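Local coordinates for protein endopolygalacturonase (Chondrostereum purpureum, PDB 1K5C) that probably hydrolyses the alpha-1,4 links between galacturonosyl units of polygalacturonate as a family 28 glycoside hydrolase with a parallel beta-helix fold, at residues 276-281 / 307-312; 302-307 / 324-329. All coordinates share one frame; numbering follows the deposited sequence.

Contact 1: residues 276-281 / 307-312; sequences SDVNFT and WNWSQL
Phe280 drives the CD1–CE1 edge of its ring into the face of the Trp309 indole, an edge-to-face pair with planes at 76° and Phe280 CE1 3.6 Å from Trp309 CE2. Leu312 CD2 sits over the centre of one face of the Phe280 ring, 4.1 Å from its centroid; CG of Leu312 lies anti to the backbone N (chi1 178°), and chi2 of 61° then brings CD2 over the ring. The indole also works at its rim: Trp309 NE1 donates to Val278 O at 2.8 Å, with the oxygen in the ring plane but the donor well above the carbonyl plane. Val278 CB, in turn, packs over the six-membered ring of Trp307. An alanine in place of Trp309 would probably leave Val278 O without this donor and open a gap beside the edge of Phe280. Between the nearly parallel strands, Phe280 N donates to Asn308 O at 2.8 Å, while Asn279 OD1 takes Asn308 N at 2.9 Å, a side-chain amide serving where a backbone carbonyl could. Asn308 OD1 accepts Ser310 N in an Asx turn and also Ser310 OG, at the corner where Gln311 N reaches Phe280 O. Tyr243 of the neighbouring strand 237-244 stacks with Phe280. Aromatic stacking inside this parallel beta-helix thus continues between coils, and side-chain N-H and C=O groups complete the strand pairing.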
loop_
_atom_site.group_PDB
_atom_site.type_symbol
_atom_site.label_atom_id
_atom_site.label_comp_id
_atom_site.label_asym_id
_atom_site.label_seq_id
_atom_site.Cartn_x
_atom_site.Cartn_y
_atom_site.Cartn_z
ATOM N N SER A 276 -17.909 5.705 6.979
ATOM C CA SER A 276 -19.213 5.861 6.313
ATOM C C SER A 276 -19.114 5.397 4.854
ATOM O O SER A 276 -18.069 5.474 4.215
ATOM C CB SER A 276 -19.728 7.261 6.402
ATOM O OG SER A 276 -18.853 8.179 5.895
ATOM N N ASP A 277 -20.266 4.944 4.378
ATOM C CA ASP A 277 -20.472 4.672 2.930
ATOM C C ASP A 277 -19.428 3.703 2.385
ATOM O O ASP A 277 -18.678 4.027 1.460
ATOM C CB ASP A 277 -20.497 5.991 2.157
ATOM C CG ASP A 277 -21.585 6.881 2.621
ATOM O OD1 ASP A 277 -22.493 6.491 3.405
ATOM O OD2 ASP A 277 -21.561 8.046 2.116
ATOM N N VAL A 278 -19.448 2.477 2.937
ATOM C CA VAL A 278 -18.531 1.405 2.524
ATOM C C VAL A 278 -19.375 0.337 1.778
ATOM O O VAL A 278 -20.256 -0.267 2.400
ATOM C CB VAL A 278 -17.815 0.785 3.737
ATOM C CG1 VAL A 278 -16.942 -0.374 3.282
ATOM C CG2 VAL A 278 -17.007 1.858 4.457
ATOM N N ASN A 279 -19.095 0.123 0.497
ATOM C CA ASN A 279 -19.921 -0.731 -0.364
ATOM C C ASN A 279 -19.080 -1.825 -1.010
ATOM O O ASN A 279 -17.899 -1.595 -1.352
ATOM C CB ASN A 279 -20.554 0.115 -1.498
ATOM C CG ASN A 279 -21.746 0.928 -1.076
ATOM O OD1 ASN A 279 -22.175 0.957 0.058
ATOM N ND2 ASN A 279 -22.458 1.519 -2.081
ATOM N N PHE A 280 -19.733 -2.951 -1.284
ATOM C CA PHE A 280 -19.217 -4.013 -2.183
ATOM C C PHE A 280 -20.278 -4.115 -3.311
ATOM O O PHE A 280 -21.307 -4.763 -3.140
ATOM C CB PHE A 280 -19.061 -5.353 -1.508
ATOM C CG PHE A 280 -17.951 -5.425 -0.459
ATOM C CD1 PHE A 280 -18.131 -4.963 0.820
ATOM C CD2 PHE A 280 -16.705 -6.005 -0.816
ATOM C CE1 PHE A 280 -17.121 -5.077 1.787
ATOM C CE2 PHE A 280 -15.709 -6.112 0.152
ATOM C CZ PHE A 280 -15.908 -5.657 1.435
ATOM N N THR A 281 -19.987 -3.403 -4.424
ATOM C CA THR A 281 -20.920 -3.305 -5.565
ATOM C C THR A 281 -20.141 -3.495 -6.852
ATOM O O THR A 281 -18.927 -3.594 -6.872
ATOM C CB THR A 281 -21.652 -1.950 -5.536
ATOM O OG1 THR A 281 -20.642 -0.920 -5.485
ATOM C CG2 THR A 281 -22.586 -1.829 -4.335
ATOM N N TRP A 307 -24.680 0.684 3.840
ATOM C CA TRP A 307 -23.543 -0.063 3.253
ATOM C C TRP A 307 -24.140 -1.166 2.399
ATOM O O TRP A 307 -24.688 -2.170 2.915
ATOM C CB TRP A 307 -22.698 -0.641 4.382
ATOM C CG TRP A 307 -21.969 0.388 5.209
ATOM C CD1 TRP A 307 -22.187 1.744 5.283
ATOM C CD2 TRP A 307 -20.874 0.087 6.098
ATOM N NE1 TRP A 307 -21.242 2.320 6.178
ATOM C CE2 TRP A 307 -20.462 1.314 6.700
ATOM C CE3 TRP A 307 -20.195 -1.094 6.470
ATOM C CZ2 TRP A 307 -19.421 1.358 7.632
ATOM C CZ3 TRP A 307 -19.166 -1.033 7.395
ATOM C CH2 TRP A 307 -18.776 0.187 7.970
ATOM N N ASN A 308 -24.039 -0.959 1.077
ATOM C CA ASN A 308 -24.594 -1.968 0.125
ATOM C C ASN A 308 -23.466 -2.991 -0.130
ATOM O O ASN A 308 -22.478 -2.625 -0.787
ATOM C CB ASN A 308 -24.972 -1.236 -1.175
ATOM C CG ASN A 308 -25.640 -2.195 -2.164
ATOM O OD1 ASN A 308 -25.442 -3.416 -2.088
ATOM N ND2 ASN A 308 -26.429 -1.646 -3.045
ATOM N N TRP A 309 -23.618 -4.171 0.454
ATOM C CA TRP A 309 -22.632 -5.239 0.324
ATOM C C TRP A 309 -23.184 -6.373 -0.552
ATOM O O TRP A 309 -22.759 -7.521 -0.485
ATOM C CB TRP A 309 -22.251 -5.785 1.711
ATOM C CG TRP A 309 -21.351 -4.825 2.456
ATOM C CD1 TRP A 309 -21.145 -3.476 2.264
ATOM C CD2 TRP A 309 -20.479 -5.216 3.547
ATOM N NE1 TRP A 309 -20.197 -2.997 3.173
ATOM C CE2 TRP A 309 -19.788 -4.049 3.956
ATOM C CE3 TRP A 309 -20.243 -6.433 4.197
ATOM C CZ2 TRP A 309 -18.846 -4.112 5.025
ATOM C CZ3 TRP A 309 -19.315 -6.469 5.233
ATOM C CH2 TRP A 309 -18.634 -5.308 5.634
ATOM N N SER A 310 -24.087 -6.003 -1.498
ATOM C CA SER A 310 -24.784 -7.023 -2.290
ATOM C C SER A 310 -23.871 -7.871 -3.085
ATOM O O SER A 310 -24.207 -9.035 -3.341
ATOM C CB SER A 310 -25.792 -6.296 -3.215
ATOM O OG SER A 310 -25.102 -5.346 -4.071
ATOM N N GLN A 311 -22.711 -7.343 -3.531
ATOM C CA GLN A 311 -21.827 -8.124 -4.412
ATOM C C GLN A 311 -20.713 -8.856 -3.664
ATOM O O GLN A 311 -19.843 -9.454 -4.313
ATOM C CB GLN A 311 -21.255 -7.221 -5.522
ATOM C CG GLN A 311 -22.382 -6.771 -6.507
ATOM C CD GLN A 311 -22.895 -7.978 -7.290
ATOM O OE1 GLN A 311 -23.808 -8.663 -6.873
ATOM N NE2 GLN A 311 -22.271 -8.284 -8.397
ATOM N N LEU A 312 -20.767 -8.874 -2.322
ATOM C CA LEU A 312 -19.767 -9.635 -1.557
ATOM C C LEU A 312 -20.234 -11.064 -1.331
ATOM O O LEU A 312 -21.360 -11.287 -0.834
ATOM C CB LEU A 312 -19.575 -8.944 -0.190
ATOM C CG LEU A 312 -18.615 -9.613 0.766
ATOM C CD1 LEU A 312 -17.177 -9.678 0.147
ATOM C CD2 LEU A 312 -18.586 -8.897 2.125
#

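Contact 2: residues 302-307 / 324-329; sequences NCSGNW and SDKAKI
Ala327 CB rests over one face of the Trp307 indole, 3.7 Å from the centroid of the five-membered ring and 17° off its normal. Farther along the ring system, Ile329 CG1 meets Trp307 CE3 at 3.8 Å in an oblique approach. The backbones hold these groups in register: Lys328 N donates to Gly305 O at 2.9 Å, nearly along the C=O axis, and Trp307 N returns a bond to Lys328 O. Together they make the parallel bridge Asn306–Lys328; the next bridge, Trp307–Ile329, shares the second bond and is completed by Thr330. On the face that carries Asn306 and Lys328, Lys328 NZ reaches Asn306 OD1 at 2.7 Å, the side chains running alongside each other. At the other end Asp325, its CG anti to the backbone N (chi1 -175°), accepts two donors at OD2: Cys303 N at 3.0 Å on the anti side and Lys326 NZ, a salt-bridge partner, through the syn lone pair. Lys326 NZ adds a weak bond to Asn302 OD1, whose amide nitrogen is held by Thr271 O.

In the second shell, Trp307 NE1 donates to Ser304 O at 2.8 Å, fixing the indole's rotation, while a type II' turn from Ser324 to Ala327 presents the alanine. A water joins Gly305 N and Lys326 O, and the disulfide to Cys300 anchors Cys303. Strand 306-315 thus pairs with 328-333, the last strand of the beta-helix, joining its C-terminal coils through apolar contact at the indole and exposed charges, where the Lys326 ammonium would probably stabilise Asp325's negative charge.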
loop_
_atom_site.group_PDB
_atom_site.type_symbol
_atom_site.label_atom_id
_atom_site.label_comp_id
_atom_site.label_asym_id
_atom_site.label_seq_id
_atom_site.Cartn_x
_atom_site.Cartn_y
_atom_site.Cartn_z
ATOM N N ASN A 302 -18.258 3.939 15.713
ATOM C CA ASN A 302 -18.933 5.062 15.088
ATOM C C ASN A 302 -18.903 4.832 13.563
ATOM O O ASN A 302 -17.872 5.093 12.909
ATOM C CB ASN A 302 -18.259 6.381 15.488
ATOM C CG ASN A 302 -18.982 7.593 14.923
ATOM O OD1 ASN A 302 -20.044 7.467 14.285
ATOM N ND2 ASN A 302 -18.409 8.781 15.181
ATOM N N CYS A 303 -20.006 4.307 13.029
ATOM C CA CYS A 303 -20.108 4.059 11.578
ATOM C C CYS A 303 -21.500 4.485 11.133
ATOM O O CYS A 303 -22.455 4.333 11.901
ATOM C CB CYS A 303 -19.951 2.567 11.246
ATOM S SG CYS A 303 -18.240 1.996 11.571
ATOM N N SER A 304 -21.596 4.983 9.896
ATOM C CA SER A 304 -22.827 5.510 9.364
ATOM C C SER A 304 -23.009 5.116 7.890
ATOM O O SER A 304 -22.034 4.860 7.155
ATOM C CB SER A 304 -22.837 7.048 9.435
ATOM O OG SER A 304 -23.018 7.467 10.794
ATOM N N GLY A 305 -24.259 5.170 7.441
ATOM C CA GLY A 305 -24.622 5.034 6.044
ATOM C C GLY A 305 -25.311 3.697 5.749
ATOM O O GLY A 305 -25.471 2.825 6.591
ATOM N N ASN A 306 -25.733 3.616 4.469
ATOM C CA ASN A 306 -26.368 2.381 3.937
ATOM C C ASN A 306 -25.295 1.662 3.159
ATOM O O ASN A 306 -24.994 2.000 2.010
ATOM C CB ASN A 306 -27.533 2.752 3.035
ATOM C CG ASN A 306 -28.635 3.439 3.863
ATOM O OD1 ASN A 306 -29.104 2.867 4.840
ATOM N ND2 ASN A 306 -28.970 4.649 3.495
ATOM N N TRP A 307 -24.680 0.684 3.840
ATOM C CA TRP A 307 -23.543 -0.063 3.253
ATOM C C TRP A 307 -24.140 -1.166 2.399
ATOM O O TRP A 307 -24.688 -2.170 2.915
ATOM C CB TRP A 307 -22.698 -0.641 4.382
ATOM C CG TRP A 307 -21.969 0.388 5.209
ATOM C CD1 TRP A 307 -22.187 1.744 5.283
ATOM C CD2 TRP A 307 -20.874 0.087 6.098
ATOM N NE1 TRP A 307 -21.242 2.320 6.178
ATOM C CE2 TRP A 307 -20.462 1.314 6.700
ATOM C CE3 TRP A 307 -20.195 -1.094 6.470
ATOM C CZ2 TRP A 307 -19.421 1.358 7.632
ATOM C CZ3 TRP A 307 -19.166 -1.033 7.395
ATOM C CH2 TRP A 307 -18.776 0.187 7.970
ATOM N N SER A 324 -22.184 -2.786 13.707
ATOM C CA SER A 324 -22.058 -1.724 12.701
ATOM C C SER A 324 -22.507 -0.369 13.146
ATOM O O SER A 324 -22.551 0.567 12.334
ATOM C CB SER A 324 -22.786 -2.102 11.396
ATOM O OG SER A 324 -24.165 -2.161 11.570
ATOM N N ASP A 325 -22.840 -0.199 14.429
ATOM C CA ASP A 325 -23.232 1.110 14.949
ATOM C C ASP A 325 -24.421 1.641 14.166
ATOM O O ASP A 325 -25.437 0.951 14.048
ATOM C CB ASP A 325 -22.038 2.032 15.096
ATOM C CG ASP A 325 -22.393 3.358 15.744
ATOM O OD1 ASP A 325 -22.943 3.315 16.861
ATOM O OD2 ASP A 325 -22.126 4.417 15.135
ATOM N N LYS A 326 -24.343 2.847 13.624
ATOM C CA LYS A 326 -25.495 3.428 12.913
ATOM C C LYS A 326 -25.605 2.919 11.484
ATOM O O LYS A 326 -26.656 3.141 10.825
ATOM C CB LYS A 326 -25.361 4.968 12.876
ATOM C CG LYS A 326 -25.481 5.622 14.265
ATOM C CD LYS A 326 -25.109 7.079 14.218
ATOM C CE LYS A 326 -23.611 7.388 14.239
ATOM N NZ LYS A 326 -23.012 6.990 15.556
ATOM N N ALA A 327 -24.558 2.295 10.952
ATOM C CA ALA A 327 -24.589 1.839 9.560
ATOM C C ALA A 327 -25.496 0.625 9.435
ATOM O O ALA A 327 -25.605 -0.215 10.352
ATOM C CB ALA A 327 -23.189 1.476 9.080
ATOM N N LYS A 328 -26.154 0.563 8.273
ATOM C CA LYS A 328 -27.001 -0.607 7.935
ATOM C C LYS A 328 -26.324 -1.360 6.826
ATOM O O LYS A 328 -26.126 -0.780 5.737
ATOM C CB LYS A 328 -28.394 -0.136 7.486
ATOM C CG LYS A 328 -29.183 0.566 8.606
ATOM C CD LYS A 328 -30.535 1.022 8.056
ATOM C CE LYS A 328 -30.595 2.453 7.556
ATOM N NZ LYS A 328 -31.394 2.597 6.279
ATOM N N ILE A 329 -25.913 -2.623 7.071
ATOM C CA ILE A 329 -25.251 -3.415 6.032
ATOM C C ILE A 329 -26.269 -4.319 5.363
ATOM O O ILE A 329 -26.967 -5.105 6.042
ATOM C CB ILE A 329 -24.073 -4.229 6.631
ATOM C CG1 ILE A 329 -23.089 -3.330 7.373
ATOM C CG2 ILE A 329 -23.455 -5.046 5.519
ATOM C CD1 ILE A 329 -21.956 -4.019 8.071
HETATM O O HOH W 1 -26.355 5.959 9.154
#

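Contacts 1 and 2 follow one another through successive coils at the C-terminal end of the beta-helix, both using strand 306-315 and sharing Trp307, whose indole lies between Val278 and Ala327. Their centres are 11 Å apart and they touch directly: Trp309 CD2 lies 3.6 Å from Ile329 CG2, and Asp277 N makes a probable hydrogen bond to Ser304 O. Contact 1 is the more deeply buried, with five of its twelve touching residues buried and one exposed, and relies on rings and neutral amides. Contact 2 has three buried and four exposed; there lysines, a carboxylate and a water join the apolar contacts.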